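Local coordinates for protein inositol monophosphatase (Zymomonas mobilis, PDB 4N81) that probably acts as a magnesium-dependent phosphatase of the inositol monophosphatase superfamily, at residues L16-R29 and F94-A106. Numbering follows the deposited sequence.
Sequences LADVAADIIRPFFR and FIGGRASFGTLIA
The ring of Phe94 packs against Ile24, Phe27 and Phe28, the edge of Phe28 pointing at its face in an offset edge-to-face pair with planes at 61°. Phe94 has CG anti to its own N (chi1 179°), which brings CZ close to Phe27 O and CE2 against Ile24 CG2. Phe94 O takes a water proton, and the same water accepts from Arg29 N. Gly97 ends helix 91-95 in a Schellman motif. Its O receives two bonds from one guanidinium edge, from Arg29 NE at 2.8 Å and from Arg29 NH2 at 3.0 Å. Phe28 CZ lies 3.3 Å from Gly97 O. Arg29 NH1 forms a salt bridge with Glu125 of the second subunit. With an alanine in place of Arg29, Gly97 O would probably lose both donors and that glutamate its salt-bridge partner. Ala99 CB touches Phe28 CZ. Phe101 completes the aromatic cluster: its CE2 is 3.7 Å from Phe28 CD1, and Phe94 CD2 sits over its ring centre. Phe94 and Phe101 touch Ile88, a predicted magnesium-site residue, so the cluster probably backs that site. On strand 102-109, Thr103 OG1, hydrogen-bonded to Pro87 O, accepts from a water that also donates to Ala17 O. Ile105 CD1 presses on Ala17 CB at 3.6 Å. Apolar packing and one bridging water thus join helix to strand, while Arg29 ties the Gly97 turn to the subunit interface.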
loop_
_atom_site.group_PDB
_atom_site.type_symbol
_atom_site.label_atom_id
_atom_site.label_comp_id
_atom_site.label_asym_id
_atom_site.label_seq_id
_atom_site.Cartn_x
_atom_site.Cartn_y
_atom_site.Cartn_z
ATOM N N LEU A 16 15.462 -20.017 3.310
ATOM C CA LEU A 16 16.038 -18.784 2.794
ATOM C C LEU A 16 15.128 -17.619 3.139
ATOM O O LEU A 16 15.589 -16.540 3.533
ATOM C CB LEU A 16 16.219 -18.883 1.275
ATOM C CG LEU A 16 17.169 -20.007 0.806
ATOM C CD1 LEU A 16 17.166 -20.019 -0.703
ATOM C CD2 LEU A 16 18.593 -19.810 1.311
ATOM N N ALA A 17 13.819 -17.836 3.049
ATOM C CA ALA A 17 12.925 -16.728 3.366
ATOM C C ALA A 17 13.014 -16.353 4.833
ATOM O O ALA A 17 12.982 -15.137 5.172
ATOM C CB ALA A 17 11.455 -17.011 2.954
ATOM N N ASP A 18 13.174 -17.363 5.692
ATOM C CA ASP A 18 13.287 -17.102 7.138
ATOM C C ASP A 18 14.562 -16.331 7.478
ATOM O O ASP A 18 14.566 -15.368 8.274
ATOM C CB ASP A 18 13.366 -18.415 7.943
ATOM C CG ASP A 18 12.058 -19.204 7.909
ATOM O OD1 ASP A 18 11.022 -18.615 7.512
ATOM O OD2 ASP A 18 12.084 -20.403 8.297
ATOM N N VAL A 19 15.648 -16.742 6.826
ATOM C CA VAL A 19 16.923 -16.104 7.085
ATOM C C VAL A 19 16.892 -14.634 6.638
ATOM O O VAL A 19 17.323 -13.674 7.391
ATOM C CB VAL A 19 18.029 -16.927 6.397
ATOM C CG1 VAL A 19 19.318 -16.135 6.287
ATOM C CG2 VAL A 19 18.217 -18.287 7.164
ATOM N N ALA A 20 16.321 -14.438 5.447
ATOM C CA ALA A 20 16.207 -13.063 4.954
ATOM C C ALA A 20 15.309 -12.205 5.869
ATOM O O ALA A 20 15.624 -11.019 6.158
ATOM C CB ALA A 20 15.632 -13.060 3.500
ATOM N N ALA A 21 14.217 -12.811 6.372
ATOM C CA ALA A 21 13.250 -12.053 7.157
ATOM C C ALA A 21 13.921 -11.554 8.422
ATOM O O ALA A 21 13.730 -10.389 8.820
ATOM C CB ALA A 21 12.029 -12.921 7.560
ATOM N N ASP A 22 14.653 -12.453 9.081
ATOM C CA ASP A 22 15.247 -12.045 10.355
ATOM C C ASP A 22 16.303 -10.988 10.146
ATOM O O ASP A 22 16.561 -10.184 11.040
ATOM C CB ASP A 22 15.874 -13.223 11.104
ATOM C CG ASP A 22 14.828 -14.238 11.553
ATOM O OD1 ASP A 22 15.178 -15.418 11.785
ATOM O OD2 ASP A 22 13.650 -13.836 11.662
ATOM N N ILE A 23 16.958 -11.001 8.990
ATOM C CA ILE A 23 17.938 -9.926 8.772
ATOM C C ILE A 23 17.296 -8.565 8.446
ATOM O O ILE A 23 17.743 -7.513 8.913
ATOM C CB ILE A 23 18.878 -10.340 7.648
ATOM C CG1 ILE A 23 19.809 -11.430 8.162
ATOM C CG2 ILE A 23 19.639 -9.137 7.085
ATOM C CD1 ILE A 23 20.426 -12.270 7.045
ATOM N N ILE A 24 16.245 -8.608 7.632
ATOM C CA ILE A 24 15.574 -7.403 7.112
ATOM C C ILE A 24 14.722 -6.695 8.167
ATOM O O ILE A 24 14.740 -5.476 8.265
ATOM C CB ILE A 24 14.663 -7.773 5.914
ATOM C CG1 ILE A 24 15.517 -8.234 4.709
ATOM C CG2 ILE A 24 13.720 -6.589 5.537
ATOM C CD1 ILE A 24 14.659 -8.955 3.550
ATOM N N ARG A 25 14.038 -7.465 9.004
ATOM C CA ARG A 25 13.053 -6.873 9.932
ATOM C C ARG A 25 13.582 -5.712 10.811
ATOM O O ARG A 25 12.943 -4.658 10.889
ATOM C CB ARG A 25 12.450 -7.981 10.807
ATOM C CG ARG A 25 11.276 -7.588 11.688
ATOM C CD ARG A 25 10.741 -8.839 12.478
ATOM N NE ARG A 25 10.130 -9.824 11.574
ATOM C CZ ARG A 25 10.667 -11.017 11.293
ATOM N NH1 ARG A 25 10.036 -11.873 10.452
ATOM N NH2 ARG A 25 11.820 -11.361 11.860
ATOM N N PRO A 26 14.769 -5.869 11.431
ATOM C CA PRO A 26 15.252 -4.800 12.311
ATOM C C PRO A 26 15.404 -3.455 11.570
ATOM O O PRO A 26 15.517 -2.426 12.246
ATOM C CB PRO A 26 16.627 -5.310 12.787
ATOM C CG PRO A 26 16.533 -6.783 12.669
ATOM C CD PRO A 26 15.632 -7.066 11.501
ATOM N N PHE A 27 15.612 -3.475 10.247
ATOM C CA PHE A 27 15.842 -2.232 9.491
ATOM C C PHE A 27 14.553 -1.537 9.073
ATOM O O PHE A 27 14.595 -0.427 8.611
ATOM C CB PHE A 27 16.666 -2.504 8.237
ATOM C CG PHE A 27 18.071 -2.959 8.548
ATOM C CD1 PHE A 27 18.424 -4.306 8.463
ATOM C CD2 PHE A 27 19.006 -2.046 8.998
ATOM C CE1 PHE A 27 19.705 -4.724 8.767
ATOM C CE2 PHE A 27 20.310 -2.458 9.313
ATOM C CZ PHE A 27 20.649 -3.807 9.188
ATOM N N PHE A 28 13.433 -2.219 9.175
ATOM C CA PHE A 28 12.178 -1.628 8.702
ATOM C C PHE A 28 11.783 -0.435 9.596
ATOM O O PHE A 28 11.802 -0.553 10.840
ATOM C CB PHE A 28 11.091 -2.707 8.745
ATOM C CG PHE A 28 9.744 -2.207 8.259
ATOM C CD1 PHE A 28 9.599 -1.770 6.946
ATOM C CD2 PHE A 28 8.653 -2.227 9.115
ATOM C CE1 PHE A 28 8.345 -1.292 6.471
ATOM C CE2 PHE A 28 7.409 -1.818 8.680
ATOM C CZ PHE A 28 7.245 -1.365 7.357
ATOM N N ARG A 29 11.373 0.671 8.966
ATOM C CA ARG A 29 11.000 1.894 9.692
ATOM C C ARG A 29 12.085 2.491 10.584
ATOM O O ARG A 29 11.811 3.227 11.521
ATOM C CB ARG A 29 9.701 1.678 10.486
ATOM C CG ARG A 29 8.497 1.680 9.520
ATOM C CD ARG A 29 7.105 1.556 10.230
ATOM N NE ARG A 29 6.067 1.402 9.192
ATOM C CZ ARG A 29 4.776 1.163 9.448
ATOM N NH1 ARG A 29 4.353 1.087 10.710
ATOM N NH2 ARG A 29 3.937 0.950 8.465
ATOM N N PHE A 94 9.656 0.015 0.794
ATOM C CA PHE A 94 10.368 -0.227 2.060
ATOM C C PHE A 94 10.972 1.076 2.584
ATOM O O PHE A 94 10.902 1.396 3.801
ATOM C CB PHE A 94 11.533 -1.240 1.819
ATOM C CG PHE A 94 12.335 -1.538 3.067
ATOM C CD1 PHE A 94 13.343 -0.653 3.481
ATOM C CD2 PHE A 94 12.091 -2.666 3.811
ATOM C CE1 PHE A 94 14.098 -0.887 4.619
ATOM C CE2 PHE A 94 12.851 -2.939 4.974
ATOM C CZ PHE A 94 13.856 -2.054 5.370
ATOM N N ILE A 95 11.512 1.859 1.663
ATOM C CA ILE A 95 12.165 3.120 2.053
ATOM C C ILE A 95 11.123 4.056 2.659
ATOM O O ILE A 95 11.392 4.783 3.644
ATOM C CB ILE A 95 12.820 3.776 0.824
ATOM C CG1 ILE A 95 14.149 3.060 0.513
ATOM C CG2 ILE A 95 13.116 5.293 1.048
ATOM C CD1 ILE A 95 14.669 3.371 -0.905
ATOM N N GLY A 96 9.900 3.926 2.157
ATOM C CA GLY A 96 8.784 4.732 2.665
ATOM C C GLY A 96 8.099 4.151 3.902
ATOM O O GLY A 96 7.079 4.684 4.376
ATOM N N GLY A 97 8.639 3.057 4.442
ATOM C CA GLY A 97 8.069 2.533 5.678
ATOM C C GLY A 97 6.794 1.730 5.467
ATOM O O GLY A 97 5.998 1.552 6.399
ATOM N N ARG A 98 6.544 1.303 4.220
ATOM C CA ARG A 98 5.370 0.478 3.912
ATOM C C ARG A 98 5.642 -0.996 3.924
ATOM O O ARG A 98 6.638 -1.443 3.359
ATOM C CB ARG A 98 4.862 0.782 2.493
ATOM C CG ARG A 98 4.475 2.303 2.318
ATOM C CD ARG A 98 4.075 2.510 0.833
ATOM N NE ARG A 98 3.368 3.801 0.645
ATOM C CZ ARG A 98 2.574 4.016 -0.406
ATOM N NH1 ARG A 98 2.411 3.046 -1.320
ATOM N NH2 ARG A 98 1.958 5.186 -0.537
ATOM N N ALA A 99 4.714 -1.769 4.486
ATOM C CA ALA A 99 4.942 -3.228 4.562
ATOM C C ALA A 99 4.283 -3.935 3.372
ATOM O O ALA A 99 3.672 -5.011 3.520
ATOM C CB ALA A 99 4.385 -3.773 5.879
ATOM N N SER A 100 4.366 -3.330 2.200
ATOM C CA SER A 100 3.975 -4.057 0.976
ATOM C C SER A 100 5.156 -4.742 0.294
ATOM O O SER A 100 4.960 -5.431 -0.706
ATOM C CB SER A 100 3.349 -3.076 -0.026
ATOM O OG SER A 100 4.298 -2.021 -0.295
ATOM N N PHE A 101 6.386 -4.485 0.750
ATOM C CA PHE A 101 7.547 -5.092 0.114
ATOM C C PHE A 101 7.588 -6.579 0.423
ATOM O O PHE A 101 6.965 -7.009 1.385
ATOM C CB PHE A 101 8.871 -4.440 0.569
ATOM C CG PHE A 101 9.226 -4.757 1.979
ATOM C CD1 PHE A 101 10.046 -5.842 2.281
ATOM C CD2 PHE A 101 8.741 -3.982 3.018
ATOM C CE1 PHE A 101 10.368 -6.134 3.599
ATOM C CE2 PHE A 101 9.024 -4.294 4.332
ATOM C CZ PHE A 101 9.861 -5.376 4.623
ATOM N N GLY A 102 8.307 -7.368 -0.392
ATOM C CA GLY A 102 8.472 -8.795 -0.057
ATOM C C GLY A 102 9.826 -9.344 -0.484
ATOM O O GLY A 102 10.467 -8.840 -1.420
ATOM N N THR A 103 10.269 -10.396 0.198
ATOM C CA THR A 103 11.429 -11.135 -0.276
ATOM C C THR A 103 10.895 -12.080 -1.348
ATOM O O THR A 103 9.916 -12.800 -1.122
ATOM C CB THR A 103 12.011 -11.948 0.877
ATOM O OG1 THR A 103 12.514 -11.044 1.877
ATOM C CG2 THR A 103 13.163 -12.892 0.374
ATOM N N LEU A 104 11.559 -12.131 -2.497
ATOM C CA LEU A 104 11.190 -13.095 -3.539
ATOM C C LEU A 104 12.296 -14.117 -3.666
ATOM O O LEU A 104 13.471 -13.731 -3.802
ATOM C CB LEU A 104 11.043 -12.375 -4.885
ATOM C CG LEU A 104 10.074 -11.189 -4.921
ATOM C CD1 LEU A 104 9.919 -10.617 -6.348
ATOM C CD2 LEU A 104 8.702 -11.692 -4.426
ATOM N N ILE A 105 11.931 -15.399 -3.655
ATOM C CA ILE A 105 12.907 -16.464 -3.923
ATOM C C ILE A 105 12.325 -17.356 -5.030
ATOM O O ILE A 105 11.169 -17.794 -4.946
ATOM C CB ILE A 105 13.100 -17.286 -2.636
ATOM C CG1 ILE A 105 13.737 -16.397 -1.542
ATOM C CG2 ILE A 105 13.907 -18.617 -2.913
ATOM C CD1 ILE A 105 13.390 -16.807 -0.134
ATOM N N ALA A 106 13.121 -17.706 -6.021
ATOM C CA ALA A 106 12.586 -18.568 -7.058
ATOM C C ALA A 106 13.626 -19.581 -7.462
ATOM O O ALA A 106 14.817 -19.308 -7.347
ATOM C CB ALA A 106 12.190 -17.735 -8.252
HETATM O O HOH W 1 11.782 -12.557 4.062
HETATM O O HOH W 2 11.636 1.485 6.432
#